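Local coordinates for protein lectin (Pleurotus ostreatus, PDB 6T0Q) that probably binds galactose-type sugars on glycans through calcium-containing sites in two carbohydrate-binding, all-beta domains, at residues A20-F25 with I265-P270; K227-A232 with I294-G299. All coordinates share one frame; numbering follows the deposited sequence.

Interaction 1 (A20-F25 with I265-P270). Unlike the reference sequence in segment 20-25: Arg23 (reference Ser).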
ATOM      1  N   ALA A  20      21.432  -6.687   3.743  1.00 30.35           N
ATOM      2  CA  ALA A  20      21.923  -5.342   3.452  1.00 28.28           C
ATOM      3  C   ALA A  20      20.981  -4.301   4.045  1.00 26.48           C
ATOM      4  O   ALA A  20      19.759  -4.469   4.025  1.00 26.55           O
ATOM      5  CB  ALA A  20      22.041  -5.137   1.941  1.00 23.30           C
ATOM      6  N   THR A  21      21.551  -3.223   4.570  1.00 26.54           N
ATOM      7  CA  THR A  21      20.809  -2.107   5.143  1.00 28.66           C
ATOM      8  C   THR A  21      21.250  -0.805   4.490  1.00 25.17           C
ATOM      9  O   THR A  21      22.277  -0.768   3.805  1.00 25.64           O
ATOM     10  CB  THR A  21      21.033  -2.034   6.661  1.00 33.64           C
ATOM     11  OG1 THR A  21      22.436  -1.914   6.919  1.00 36.05           O
ATOM     12  CG2 THR A  21      20.456  -3.275   7.357  1.00 37.70           C
ATOM     13  N   PRO A  22      20.494   0.292   4.672  1.00 26.86           N
ATOM     14  CA  PRO A  22      20.846   1.554   3.998  1.00 24.99           C
ATOM     15  C   PRO A  22      22.277   1.999   4.277  1.00 29.24           C
ATOM     16  O   PRO A  22      22.826   1.769   5.354  1.00 27.46           O
ATOM     17  CB  PRO A  22      19.828   2.549   4.571  1.00 30.46           C
ATOM     18  CG  PRO A  22      18.628   1.716   4.838  1.00 25.59           C
ATOM     19  CD  PRO A  22      19.183   0.399   5.349  1.00 27.70           C
ATOM     20  N   ARG A  23      22.884   2.648   3.284  1.00 26.32           N
ATOM     21  CA  ARG A  23      24.277   3.053   3.400  1.00 27.40           C
ATOM     22  C   ARG A  23      24.541   4.259   2.509  1.00 22.12           C
ATOM     23  O   ARG A  23      23.739   4.614   1.641  1.00 20.52           O
ATOM     24  CB  ARG A  23      25.220   1.905   3.022  1.00 33.15           C
ATOM     25  CG  ARG A  23      25.057   1.441   1.586  1.00 40.58           C
ATOM     26  CD  ARG A  23      25.737   0.094   1.347  1.00 63.33           C
ATOM     27  NE  ARG A  23      27.126   0.206   0.894  1.00 78.66           N
ATOM     28  CZ  ARG A  23      27.500   0.232  -0.384  1.00 83.29           C
ATOM     29  NH1 ARG A  23      26.585   0.168  -1.346  1.00 83.26           N
ATOM     30  NH2 ARG A  23      28.786   0.325  -0.705  1.00 79.91           N
ATOM     31  N   GLN A  24      25.689   4.881   2.731  1.00 20.81           N
ATOM     32  CA  GLN A  24      26.155   5.894   1.797  1.00 25.45           C
ATOM     33  C   GLN A  24      26.260   5.298   0.396  1.00 25.64           C
ATOM     34  O   GLN A  24      26.719   4.167   0.217  1.00 23.60           O
ATOM     35  CB  GLN A  24      27.508   6.445   2.245  1.00 23.36           C
ATOM     36  CG  GLN A  24      28.120   7.423   1.250  1.00 23.48           C
ATOM     37  CD  GLN A  24      29.403   8.055   1.769  1.00 37.80           C
ATOM     38  OE1 GLN A  24      29.472   8.502   2.915  1.00 44.03           O
ATOM     39  NE2 GLN A  24      30.421   8.101   0.924  1.00 40.65           N
ATOM     40  N   PHE A  25      25.804   6.053  -0.599  1.00 21.20           N
ATOM     41  CA  PHE A  25      25.825   5.567  -1.974  1.00 21.70           C
ATOM     42  C   PHE A  25      27.261   5.334  -2.433  1.00 21.42           C
ATOM     43  O   PHE A  25      28.146   6.156  -2.175  1.00 21.54           O
ATOM     44  CB  PHE A  25      25.125   6.580  -2.889  1.00 19.85           C
ATOM     45  CG  PHE A  25      25.301   6.296  -4.354  1.00 22.13           C
ATOM     46  CD1 PHE A  25      24.530   5.329  -4.983  1.00 20.21           C
ATOM     47  CD2 PHE A  25      26.249   6.989  -5.101  1.00 21.08           C
ATOM     48  CE1 PHE A  25      24.698   5.050  -6.337  1.00 18.62           C
ATOM     49  CE2 PHE A  25      26.422   6.719  -6.463  1.00 21.45           C
ATOM     50  CZ  PHE A  25      25.647   5.753  -7.074  1.00 19.46           C
ATOM     51  N   ILE A 265      19.270   2.442  -0.539  1.00 19.21           N
ATOM     52  CA  ILE A 265      18.342   1.699   0.313  1.00 19.92           C
ATOM     53  C   ILE A 265      18.142   0.354  -0.368  1.00 24.46           C
ATOM     54  O   ILE A 265      17.333   0.253  -1.299  1.00 22.57           O
ATOM     55  CB  ILE A 265      16.991   2.420   0.480  1.00 22.13           C
ATOM     56  CG1 ILE A 265      17.176   3.920   0.746  1.00 29.53           C
ATOM     57  CG2 ILE A 265      16.118   1.697   1.537  1.00 22.56           C
ATOM     58  CD1 ILE A 265      17.905   4.240   1.997  1.00 33.78           C
ATOM     59  N   PRO A 266      18.868  -0.691   0.026  1.00 24.75           N
ATOM     60  CA  PRO A 266      18.819  -1.964  -0.706  1.00 23.01           C
ATOM     61  C   PRO A 266      17.716  -2.900  -0.244  1.00 28.16           C
ATOM     62  O   PRO A 266      17.595  -3.999  -0.796  1.00 27.05           O
ATOM     63  CB  PRO A 266      20.197  -2.569  -0.391  1.00 22.34           C
ATOM     64  CG  PRO A 266      20.436  -2.134   1.035  1.00 27.38           C
ATOM     65  CD  PRO A 266      19.803  -0.742   1.165  1.00 23.61           C
ATOM     66  N   ASN A 267      16.915  -2.498   0.738  1.00 22.64           N
ATOM     67  CA  ASN A 267      15.993  -3.403   1.417  1.00 27.94           C
ATOM     68  C   ASN A 267      14.616  -2.767   1.555  1.00 30.44           C
ATOM     69  O   ASN A 267      14.001  -2.803   2.620  1.00 26.43           O
ATOM     70  CB  ASN A 267      16.544  -3.781   2.789  1.00 28.30           C
ATOM     71  CG  ASN A 267      16.706  -2.575   3.701  1.00 30.75           C
ATOM     72  OD1 ASN A 267      16.887  -1.448   3.234  1.00 26.60           O
ATOM     73  ND2 ASN A 267      16.629  -2.802   5.007  1.00 30.89           N
ATOM     74  N   LEU A 268      14.115  -2.169   0.472  1.00 25.72           N
ATOM     75  CA  LEU A 268      12.771  -1.599   0.483  1.00 29.44           C
ATOM     76  C   LEU A 268      11.726  -2.661   0.818  1.00 30.78           C
ATOM     77  O   LEU A 268      11.907  -3.850   0.549  1.00 26.03           O
ATOM     78  CB  LEU A 268      12.437  -0.991  -0.877  1.00 21.97           C
ATOM     79  CG  LEU A 268      13.199   0.244  -1.341  1.00 22.51           C
ATOM     80  CD1 LEU A 268      12.707   0.629  -2.728  1.00 19.35           C
ATOM     81  CD2 LEU A 268      12.962   1.373  -0.349  1.00 22.07           C
ATOM     82  N   HIS A 269      10.628  -2.220   1.426  1.00 32.36           N
ATOM     83  CA  HIS A 269       9.432  -3.044   1.469  1.00 25.57           C
ATOM     84  C   HIS A 269       8.913  -3.210   0.040  1.00 20.67           C
ATOM     85  O   HIS A 269       9.047  -2.299  -0.779  1.00 24.46           O
ATOM     86  CB  HIS A 269       8.363  -2.393   2.350  1.00 29.12           C
ATOM     87  CG  HIS A 269       7.146  -3.240   2.562  1.00 25.84           C
ATOM     88  ND1 HIS A 269       6.053  -3.196   1.723  1.00 24.78           N
ATOM     89  CD2 HIS A 269       6.851  -4.156   3.519  1.00 28.02           C
ATOM     90  CE1 HIS A 269       5.134  -4.047   2.153  1.00 28.54           C
ATOM     91  NE2 HIS A 269       5.595  -4.644   3.239  1.00 28.27           N
ATOM     92  N   PRO A 270       8.346  -4.373  -0.296  1.00 24.61           N
ATOM     93  CA  PRO A 270       7.966  -4.609  -1.698  1.00 27.27           C
ATOM     94  C   PRO A 270       6.848  -3.712  -2.213  1.00 28.51           C
ATOM     95  O   PRO A 270       6.770  -3.508  -3.432  1.00 26.52           O
ATOM     96  CB  PRO A 270       7.548  -6.092  -1.710  1.00 29.76           C
ATOM     97  CG  PRO A 270       7.339  -6.455  -0.290  1.00 32.96           C
ATOM     98  CD  PRO A 270       8.265  -5.603   0.510  1.00 28.36           C
TER
HETATM   99  O   HOH W   1      18.106  -5.744   5.713  1.00 36.82           O
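At the edge of a five-stranded antiparallel sheet, the chain entering the short edge strand 23-24 packs on the loop that leaves strand 261-265, with Pro22 against Ile265 and Ala20 against Pro266. No direct hydrogen bond spans the two segments; the join is mostly apolar. CB of Ala20 presses on CG of Pro266 at 3.5 Å, and that same ring carbon lies 3.6 Å from Thr21 O, so the proline fits against both a methyl and a carbonyl. Pro22 CB meets the terminal CD1 of Ile265 at 3.6 Å. Although the CB of Ile265 points away from residues 20-25, its CG1 lies beside the backbone N (chi1 -44°), and chi2 (-62°) turns CD1 back to the proline. The Asn267 side chain crosses that of Pro22 at about a right angle, its OD1 3.6 Å from Pro22 CD. A water donates to Ala20 O at 2.7 Å and accepts a weak bond from Asn267 ND2 at 3.4 Å, giving a polar link beside the prolines. Val251 of strand 249-254 touches both Pro22 and Ile265, while a backbone bond joins Ala20 to Ser136, just past strand 126-135.

Interaction 2 (K227-A232 with I294-G299)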
ATOM      1  N   LYS A 227       3.001  -3.642  -7.865  1.00 28.27           N
ATOM      2  CA  LYS A 227       4.382  -3.851  -8.292  1.00 27.62           C
ATOM      3  C   LYS A 227       5.210  -4.324  -7.104  1.00 28.66           C
ATOM      4  O   LYS A 227       4.716  -4.418  -5.980  1.00 28.56           O
ATOM      5  CB  LYS A 227       4.973  -2.563  -8.891  1.00 30.94           C
ATOM      6  CG  LYS A 227       4.179  -2.005 -10.071  1.00 34.61           C
ATOM      7  CD  LYS A 227       4.723  -0.658 -10.552  1.00 36.82           C
ATOM      8  CE  LYS A 227       5.920  -0.832 -11.467  1.00 32.59           C
ATOM      9  NZ  LYS A 227       6.355   0.488 -12.027  1.00 35.22           N
ATOM     10  N   VAL A 228       6.489  -4.601  -7.357  1.00 24.80           N
ATOM     11  CA  VAL A 228       7.417  -5.078  -6.333  1.00 24.27           C
ATOM     12  C   VAL A 228       8.625  -4.148  -6.367  1.00 25.72           C
ATOM     13  O   VAL A 228       9.432  -4.207  -7.305  1.00 26.32           O
ATOM     14  CB  VAL A 228       7.837  -6.541  -6.555  1.00 29.33           C
ATOM     15  CG1 VAL A 228       8.932  -6.942  -5.577  1.00 27.54           C
ATOM     16  CG2 VAL A 228       6.620  -7.487  -6.413  1.00 33.36           C
ATOM     17  N   ALA A 229       8.730  -3.275  -5.368  1.00 21.38           N
ATOM     18  CA  ALA A 229       9.850  -2.358  -5.253  1.00 21.81           C
ATOM     19  C   ALA A 229      11.062  -3.090  -4.700  1.00 25.30           C
ATOM     20  O   ALA A 229      10.932  -4.046  -3.930  1.00 22.64           O
ATOM     21  CB  ALA A 229       9.490  -1.186  -4.342  1.00 23.38           C
ATOM     22  N   VAL A 230      12.249  -2.636  -5.098  1.00 24.73           N
ATOM     23  CA  VAL A 230      13.474  -3.366  -4.784  1.00 21.14           C
ATOM     24  C   VAL A 230      14.480  -2.480  -4.052  1.00 22.95           C
ATOM     25  O   VAL A 230      14.754  -2.697  -2.865  1.00 23.35           O
ATOM     26  CB  VAL A 230      14.086  -3.958  -6.066  1.00 21.26           C
ATOM     27  CG1 VAL A 230      15.405  -4.652  -5.752  1.00 19.71           C
ATOM     28  CG2 VAL A 230      13.101  -4.951  -6.712  1.00 20.81           C
ATOM     29  N   CYS A 231      15.034  -1.471  -4.747  1.00 19.51           N
ATOM     30  CA  CYS A 231      16.072  -0.598  -4.203  1.00 24.14           C
ATOM     31  C   CYS A 231      15.658   0.849  -4.430  1.00 25.58           C
ATOM     32  O   CYS A 231      14.935   1.153  -5.383  1.00 22.67           O
ATOM     33  CB  CYS A 231      17.481  -0.835  -4.881  1.00 31.28           C
ATOM     34  SG  CYS A 231      18.292  -2.476  -4.517  1.00 46.85           S
ATOM     35  N   ALA A 232      16.123   1.745  -3.553  1.00 19.72           N
ATOM     36  CA  ALA A 232      16.005   3.175  -3.800  1.00 21.68           C
ATOM     37  C   ALA A 232      17.372   3.827  -3.673  1.00 24.44           C
ATOM     38  O   ALA A 232      18.216   3.401  -2.875  1.00 21.83           O
ATOM     39  CB  ALA A 232      15.030   3.867  -2.845  1.00 22.00           C
ATOM     40  N   ILE A 294      13.309   4.775  -7.393  1.00 18.66           N
ATOM     41  CA  ILE A 294      12.952   3.456  -6.894  1.00 18.37           C
ATOM     42  C   ILE A 294      12.956   2.490  -8.072  1.00 20.17           C
ATOM     43  O   ILE A 294      12.395   2.800  -9.128  1.00 20.00           O
ATOM     44  CB  ILE A 294      11.575   3.492  -6.210  1.00 22.11           C
ATOM     45  CG1 ILE A 294      11.645   4.347  -4.943  1.00 23.83           C
ATOM     46  CG2 ILE A 294      11.094   2.103  -5.899  1.00 18.47           C
ATOM     47  CD1 ILE A 294      10.281   4.778  -4.446  1.00 27.23           C
ATOM     48  N   THR A 295      13.589   1.332  -7.900  1.00 19.61           N
ATOM     49  CA  THR A 295      13.582   0.305  -8.935  1.00 20.50           C
ATOM     50  C   THR A 295      12.535  -0.757  -8.622  1.00 21.90           C
ATOM     51  O   THR A 295      12.291  -1.091  -7.459  1.00 21.29           O
ATOM     52  CB  THR A 295      14.959  -0.361  -9.076  1.00 23.13           C
ATOM     53  OG1 THR A 295      15.362  -0.889  -7.814  1.00 23.18           O
ATOM     54  CG2 THR A 295      16.021   0.652  -9.541  1.00 21.98           C
ATOM     55  N   TYR A 296      11.930  -1.293  -9.677  1.00 22.09           N
ATOM     56  CA  TYR A 296      10.925  -2.341  -9.567  1.00 24.51           C
ATOM     57  C   TYR A 296      11.407  -3.629 -10.225  1.00 23.78           C
ATOM     58  O   TYR A 296      12.243  -3.611 -11.135  1.00 20.19           O
ATOM     59  CB  TYR A 296       9.604  -1.894 -10.197  1.00 22.58           C
ATOM     60  CG  TYR A 296       8.954  -0.799  -9.386  1.00 22.53           C
ATOM     61  CD1 TYR A 296       8.242  -1.103  -8.230  1.00 20.72           C
ATOM     62  CD2 TYR A 296       9.079   0.535  -9.755  1.00 22.89           C
ATOM     63  CE1 TYR A 296       7.655  -0.112  -7.467  1.00 21.63           C
ATOM     64  CE2 TYR A 296       8.492   1.552  -8.996  1.00 21.97           C
ATOM     65  CZ  TYR A 296       7.786   1.217  -7.850  1.00 25.93           C
ATOM     66  OH  TYR A 296       7.194   2.198  -7.086  1.00 26.45           O
ATOM     67  N   SER A 297      10.846  -4.758  -9.763  1.00 22.56           N
ATOM     68  CA  SER A 297      11.309  -6.069 -10.209  1.00 25.34           C
ATOM     69  C   SER A 297      11.028  -6.326 -11.683  1.00 28.22           C
ATOM     70  O   SER A 297      11.656  -7.215 -12.266  1.00 28.46           O
ATOM     71  CB  SER A 297      10.659  -7.182  -9.379  1.00 27.69           C
ATOM     72  OG  SER A 297       9.264  -7.201  -9.618  1.00 30.83           O
ATOM     73  N   ASP A 298      10.102  -5.593 -12.302  1.00 24.73           N
ATOM     74  CA  ASP A 298       9.853  -5.753 -13.730  1.00 24.88           C
ATOM     75  C   ASP A 298      10.796  -4.912 -14.587  1.00 22.78           C
ATOM     76  O   ASP A 298      10.567  -4.776 -15.793  1.00 27.64           O
ATOM     77  CB  ASP A 298       8.394  -5.410 -14.067  1.00 28.84           C
ATOM     78  CG  ASP A 298       8.050  -3.944 -13.781  1.00 34.71           C
ATOM     79  OD1 ASP A 298       8.935  -3.186 -13.314  1.00 29.83           O
ATOM     80  OD2 ASP A 298       6.887  -3.546 -14.017  1.00 29.55           O
ATOM     81  N   GLY A 299      11.841  -4.335 -13.997  1.00 25.90           N
ATOM     82  CA  GLY A 299      12.770  -3.507 -14.736  1.00 23.53           C
ATOM     83  C   GLY A 299      12.393  -2.044 -14.834  1.00 28.65           C
ATOM     84  O   GLY A 299      13.226  -1.239 -15.271  1.00 25.42           O
TER
HETATM   85  O   HOH W   2       7.544  -4.963 -10.089  1.00 29.04           O
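Lys227, just ahead of strand 229-239, lies over the ring of Tyr296 at the end of that strand's antiparallel pairing with strand 287-296, which a beta bulge interrupts. Its chain crosses the tyrosine at about a right angle: CE makes a CH-pi contact 3.9 Å from the ring centroid, and NZ a cation-pi contact at 4.0 Å, over the same face. The bend at chi3 (82°) turns CE out of line with the earlier carbons. Ile294 CG2 lies over the opposite face, offset toward the rim, so the ring is sandwiched between the lysine and its own strand. Ala229 CB packs against both CE1 of Tyr296 and CG2 of Ile294.

The backbone ladder fixes these positions. Ser297 N donates to Val228 O, and beside this bond a water accepting from Val228 N also bonds Ser297 OG. Val230 N donates to Thr295 O, while Thr295 N reaches Cys231 O in a nearly straight bond (170° at the hydrogen). Ala229 with Tyr296 and Ala232 with Ile294 are non-hydrogen-bonded pairs, one residue out of step with each other.

Farther out, Ser300 OG bonds both Lys227 NZ and Asp298 OD1, Glu302 takes the hydroxyl of Tyr296, and Cys231 is tied by a disulfide to Cys69 of strand 67-76. A type I turn, Tyr296 to Gly299, carries the chain onward. Opposite the bulged pair Val230 and Cys231, the Thr295 side chain supplies a further acceptor: OG1, set between its backbone N and carbonyl carbon (chi1 56°), takes Cys231 N at 3.1 Å.

How the interactions relate
From the N terminus, residues 20-25 come first and meet 265-270 only after 239 intervening residues, a loop closed by interaction 1 that includes strands of three other sheets. Residues 227-232 fall within that loop, but their partner 294-299 lies beyond it; interaction 2 closes a loop of 61 residues, 233 to 293, and the two closures cross. Both contacts reach the same five-stranded sheet, interaction 1 at the edge with strand 23-24 and interaction 2 between strands 229-239 and 287-296. They also touch: Ile265 N lies 2.7 Å from Ala232 O and Pro270 O 2.8 Å from Ala229 N, both probable hydrogen bonds, while Leu268 packs between them against Val230 and Cys231.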